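Local atomic coordinates of tyrosine--tRNA ligase, mitochondrial (Emericella nidulans, PDB entry 5IHX), a protein that probably catalyses the ATP-dependent attachment of L-tyrosine to tRNA(Tyr), as a class I aminoacyl-tRNA synthetase of the mitochondrion. Residues P282-S287 and K329-L334; D322-Y327 and H357-E362. All blocks are in the same frame, centred on the assembly; numbering follows the deposited sequence.

Contact 1: residues P282-S287 and K329-L334; sequences PLLTTS and KMFTFL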
# COMPACT_ATOMS: atom_id res chain seq x y z
N PRO A 282 -1.73 23.61 20.68
CA PRO A 282 -1.71 23.07 22.05
C PRO A 282 -2.84 22.09 22.37
O PRO A 282 -3.88 22.10 21.72
CB PRO A 282 -1.83 24.33 22.92
CG PRO A 282 -2.38 25.38 22.03
CD PRO A 282 -1.86 25.08 20.67
N LEU A 283 -2.60 21.25 23.38
CA LEU A 283 -3.59 20.29 23.85
C LEU A 283 -4.57 20.91 24.85
O LEU A 283 -4.15 21.50 25.85
CB LEU A 283 -2.90 19.10 24.51
CG LEU A 283 -3.80 17.93 24.94
CD1 LEU A 283 -4.51 17.31 23.74
CD2 LEU A 283 -3.00 16.89 25.70
N LEU A 284 -5.86 20.79 24.56
CA LEU A 284 -6.90 21.28 25.45
C LEU A 284 -7.21 20.26 26.55
O LEU A 284 -7.50 19.10 26.26
CB LEU A 284 -8.17 21.60 24.64
CG LEU A 284 -7.97 22.68 23.58
CD1 LEU A 284 -9.17 22.74 22.64
CD2 LEU A 284 -7.73 24.04 24.23
N THR A 285 -7.14 20.70 27.80
CA THR A 285 -7.47 19.83 28.94
C THR A 285 -8.73 20.31 29.65
O THR A 285 -9.12 21.47 29.53
CB THR A 285 -6.32 19.78 29.97
OG1 THR A 285 -6.10 21.09 30.52
CG2 THR A 285 -5.04 19.27 29.32
N THR A 286 -9.36 19.39 30.39
CA THR A 286 -10.54 19.72 31.19
C THR A 286 -10.14 19.91 32.65
O THR A 286 -8.96 19.82 33.01
CB THR A 286 -11.61 18.61 31.10
OG1 THR A 286 -11.08 17.38 31.62
CG2 THR A 286 -12.05 18.41 29.66
N SER A 287 -11.13 20.17 33.50
CA SER A 287 -10.90 20.38 34.92
C SER A 287 -10.83 19.05 35.67
O SER A 287 -10.21 18.10 35.20
CB SER A 287 -11.99 21.26 35.52
OG SER A 287 -12.20 22.42 34.73
N LYS A 329 -7.72 34.27 23.46
CA LYS A 329 -6.71 34.47 22.43
C LYS A 329 -6.75 33.38 21.36
O LYS A 329 -6.53 33.66 20.18
CB LYS A 329 -5.32 34.52 23.07
CG LYS A 329 -5.10 35.73 23.97
CD LYS A 329 -3.80 35.63 24.74
CE LYS A 329 -3.55 36.88 25.58
NZ LYS A 329 -2.35 36.74 26.45
N MET A 330 -7.04 32.15 21.77
CA MET A 330 -6.99 31.01 20.86
C MET A 330 -8.29 30.82 20.07
O MET A 330 -8.25 30.37 18.92
CB MET A 330 -6.66 29.72 21.62
CG MET A 330 -5.27 29.71 22.25
SD MET A 330 -4.77 28.09 22.89
CE MET A 330 -6.17 27.66 23.93
N PHE A 331 -9.43 31.14 20.68
CA PHE A 331 -10.73 30.82 20.09
C PHE A 331 -11.49 32.01 19.48
O PHE A 331 -12.59 31.84 18.98
CB PHE A 331 -11.64 30.17 21.14
CG PHE A 331 -11.28 28.74 21.45
CD1 PHE A 331 -11.59 27.73 20.55
CD2 PHE A 331 -10.65 28.40 22.63
CE1 PHE A 331 -11.27 26.42 20.82
CE2 PHE A 331 -10.33 27.08 22.91
CZ PHE A 331 -10.64 26.09 22.00
N THR A 332 -10.90 33.21 19.52
CA THR A 332 -11.57 34.39 18.98
C THR A 332 -10.62 35.26 18.17
O THR A 332 -9.40 35.09 18.23
CB THR A 332 -12.20 35.26 20.09
OG1 THR A 332 -11.22 36.18 20.60
CG2 THR A 332 -12.73 34.40 21.24
N PHE A 333 -11.20 36.20 17.42
CA PHE A 333 -10.44 37.19 16.66
C PHE A 333 -10.36 38.52 17.42
O PHE A 333 -9.96 39.54 16.86
CB PHE A 333 -11.09 37.42 15.28
CG PHE A 333 -10.71 36.39 14.23
CD1 PHE A 333 -11.16 36.54 12.93
CD2 PHE A 333 -9.95 35.28 14.55
CE1 PHE A 333 -10.84 35.61 11.96
CE2 PHE A 333 -9.62 34.34 13.58
CZ PHE A 333 -10.07 34.51 12.28
N LEU A 334 -10.75 38.50 18.69
CA LEU A 334 -10.70 39.69 19.53
C LEU A 334 -9.28 40.24 19.59
O LEU A 334 -8.34 39.49 19.86
CB LEU A 334 -11.20 39.39 20.94
CG LEU A 334 -12.71 39.20 21.14
CD1 LEU A 334 -12.98 38.61 22.50
CD2 LEU A 334 -13.45 40.53 20.98

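Contact 2: residues D322-Y327 and H357-E362; sequences DAVERY and HALAYE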
# COMPACT_ATOMS: atom_id res chain seq x y z
N ASP A 322 -8.50 30.57 35.33
CA ASP A 322 -7.08 30.54 35.00
C ASP A 322 -6.82 30.14 33.54
O ASP A 322 -5.68 30.10 33.10
CB ASP A 322 -6.32 29.60 35.94
CG ASP A 322 -6.89 28.19 35.97
OD1 ASP A 322 -7.42 27.72 34.95
OD2 ASP A 322 -6.79 27.54 37.04
N ALA A 323 -7.89 29.86 32.80
CA ALA A 323 -7.77 29.44 31.40
C ALA A 323 -8.44 30.41 30.42
O ALA A 323 -8.12 30.42 29.24
CB ALA A 323 -8.35 28.05 31.23
N VAL A 324 -9.37 31.23 30.92
CA VAL A 324 -10.22 32.02 30.03
C VAL A 324 -9.43 33.01 29.17
O VAL A 324 -9.77 33.23 28.00
CB VAL A 324 -11.31 32.78 30.82
CG1 VAL A 324 -10.70 33.84 31.73
CG2 VAL A 324 -12.32 33.41 29.86
N GLU A 325 -8.38 33.62 29.72
CA GLU A 325 -7.60 34.59 28.96
C GLU A 325 -6.94 33.93 27.76
O GLU A 325 -6.96 34.48 26.65
CB GLU A 325 -6.54 35.27 29.82
CG GLU A 325 -5.64 36.20 29.00
CD GLU A 325 -4.74 37.08 29.86
OE1 GLU A 325 -4.86 37.03 31.10
OE2 GLU A 325 -3.92 37.82 29.27
N ARG A 326 -6.34 32.76 27.96
CA ARG A 326 -5.69 32.07 26.86
C ARG A 326 -6.73 31.63 25.84
O ARG A 326 -6.49 31.71 24.63
CB ARG A 326 -4.89 30.86 27.36
CG ARG A 326 -4.32 30.05 26.21
CD ARG A 326 -2.97 29.45 26.53
NE ARG A 326 -2.29 29.01 25.31
CZ ARG A 326 -1.03 28.57 25.26
NH1 ARG A 326 -0.30 28.50 26.37
NH2 ARG A 326 -0.51 28.20 24.10
N TYR A 327 -7.89 31.18 26.30
CA TYR A 327 -8.95 30.75 25.39
C TYR A 327 -9.46 31.91 24.54
O TYR A 327 -9.76 31.73 23.36
CB TYR A 327 -10.12 30.13 26.16
CG TYR A 327 -9.90 28.69 26.59
CD1 TYR A 327 -8.62 28.17 26.73
CD2 TYR A 327 -10.98 27.85 26.82
CE1 TYR A 327 -8.43 26.85 27.12
CE2 TYR A 327 -10.80 26.54 27.21
CZ TYR A 327 -9.52 26.04 27.36
OH TYR A 327 -9.33 24.73 27.74
N HIS A 357 -18.10 35.10 29.31
CA HIS A 357 -19.24 35.46 28.48
C HIS A 357 -18.80 36.01 27.13
O HIS A 357 -19.40 35.71 26.10
CB HIS A 357 -20.14 36.47 29.20
CG HIS A 357 -21.09 35.85 30.17
ND1 HIS A 357 -22.14 35.03 29.78
CD2 HIS A 357 -21.16 35.91 31.52
CE1 HIS A 357 -22.80 34.63 30.84
NE2 HIS A 357 -22.23 35.14 31.92
N ALA A 358 -17.75 36.83 27.14
CA ALA A 358 -17.20 37.37 25.90
C ALA A 358 -16.65 36.24 25.03
O ALA A 358 -16.80 36.25 23.81
CB ALA A 358 -16.11 38.39 26.20
N LEU A 359 -16.02 35.26 25.68
CA LEU A 359 -15.47 34.10 24.98
C LEU A 359 -16.58 33.27 24.36
O LEU A 359 -16.52 32.89 23.19
CB LEU A 359 -14.65 33.24 25.94
CG LEU A 359 -14.25 31.84 25.45
CD1 LEU A 359 -13.32 31.92 24.25
CD2 LEU A 359 -13.61 31.05 26.58
N ALA A 360 -17.61 32.99 25.16
CA ALA A 360 -18.73 32.17 24.71
C ALA A 360 -19.47 32.84 23.56
O ALA A 360 -19.84 32.19 22.58
CB ALA A 360 -19.69 31.92 25.87
N TYR A 361 -19.68 34.15 23.67
CA TYR A 361 -20.41 34.89 22.65
C TYR A 361 -19.67 34.85 21.32
O TYR A 361 -20.26 34.53 20.29
CB TYR A 361 -20.62 36.34 23.09
CG TYR A 361 -21.43 37.15 22.09
CD1 TYR A 361 -22.80 37.29 22.22
CD2 TYR A 361 -20.81 37.77 21.01
CE1 TYR A 361 -23.54 38.02 21.31
CE2 TYR A 361 -21.53 38.50 20.09
CZ TYR A 361 -22.90 38.62 20.24
OH TYR A 361 -23.62 39.35 19.33
N GLU A 362 -18.39 35.18 21.35
CA GLU A 362 -17.58 35.22 20.14
C GLU A 362 -17.57 33.89 19.41
O GLU A 362 -17.76 33.85 18.19
CB GLU A 362 -16.14 35.64 20.48
CG GLU A 362 -15.99 37.11 20.80
CD GLU A 362 -16.29 38.00 19.60
OE1 GLU A 362 -16.96 39.03 19.78
OE2 GLU A 362 -15.84 37.66 18.48

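Contact 1: residues P282-S287 and K329-L334
The segment that leaves the Rossmann-type catalytic domain of this class I synthetase after strand 277-280 packs on helix 321-331 through four side chains, P282 and L284 on one part and M330 and F331 on the other. The backbones stay well apart, with 9.6 Å between the CA atoms of P282 and M330, so side chains alone bridge the gap. No hydrogen bond crosses it, and the buried surface amounts to 153 Å², both sides summed.

M330 reaches out to the loop and uses two successive atoms. Its sulfur lies beside the proline ring, SD of M330 being 3.7 Å from CG of P282. The chain then bends at its last torsion (chi3 -52°), which turns the methyl toward the leucine, where CE of M330 lies 4.0 Å from CD2 of L284. The side chains of P282 and L284 run in the opposite direction to that of M330 and slide past it.

In this C-terminally truncated construct the loop leads into residues 288-297, which are not modelled and contain KFGKS, the apparent counterpart of the class I KMSKS signature. P282 and L284 thus pack on the helix shortly before that stretch. The missing residues and the high B factors from T285 to S287 are consistent with mobility there.

L284 divides its work between its two methyls. While CD2 faces the methionine, CD1 of L284 approaches the phenylalanine head-on, 3.7 Å from CZ of F331 and in the ring plane, an edge contact rather than a stack. L85 of helix 84-95 touches P282, L284 and F331 together, and the F331 ring also meets that of F316 edge-to-face.

Contact 2: residues D322-Y327 and H357-E362
L359 packs against V324 and Y327, joining helix 321-331 to helix 354-368 in a close helix-helix packing within the helical region that follows the Rossmann-type catalytic domain. The evidence for closeness is the 7.3 Å between the CA atoms of Y327 and L359. The central role of L359 is plain from its share of the buried surface, 78 of 144 Å². Its CG stands anti to the backbone N (chi1 167°), which carries both methyls across to the partner helix. CD1 of L359 rests near the backbone, 3.7 Å from O of Y327. The touch of V324 CG2 on L359 CD2 is looser, at 4.2 Å.

The remote flank is different in kind. D322 and R326 are exposed and take no part in the packing, and E325 points away from the second helix; R326 NH2 instead bonds to the backbone oxygen of G45.

On the tyrosine, the CB bond is directed at L359 while the ring leads off from it, and A323 CB sits above one ring face, offset toward the rim. CD2 of L359 meets the base of that side chain, near the ring plane at its edge, 3.6 Å from CB of Y327.

Contacts 1 and 2 share helix 321-331, and their centres are 8 Å apart. They touch at several places, among them T332 CG2, which packs 3.7 Å from E362 CB, and L284 CD2, which comes within 3.9 Å of Y327 OH. The rings of Y327 and F331, one from each contact, also meet edge-to-face, and L359 touches F331 as well. Neither contact lines the tyrosine pocket: the L284 side chain is about 13 Å from the bound tyrosine. Through helix 321-331, contact 1 joins the packing of contact 2 to the segment before the unmodelled residues, which probably form the KMSKS-like loop.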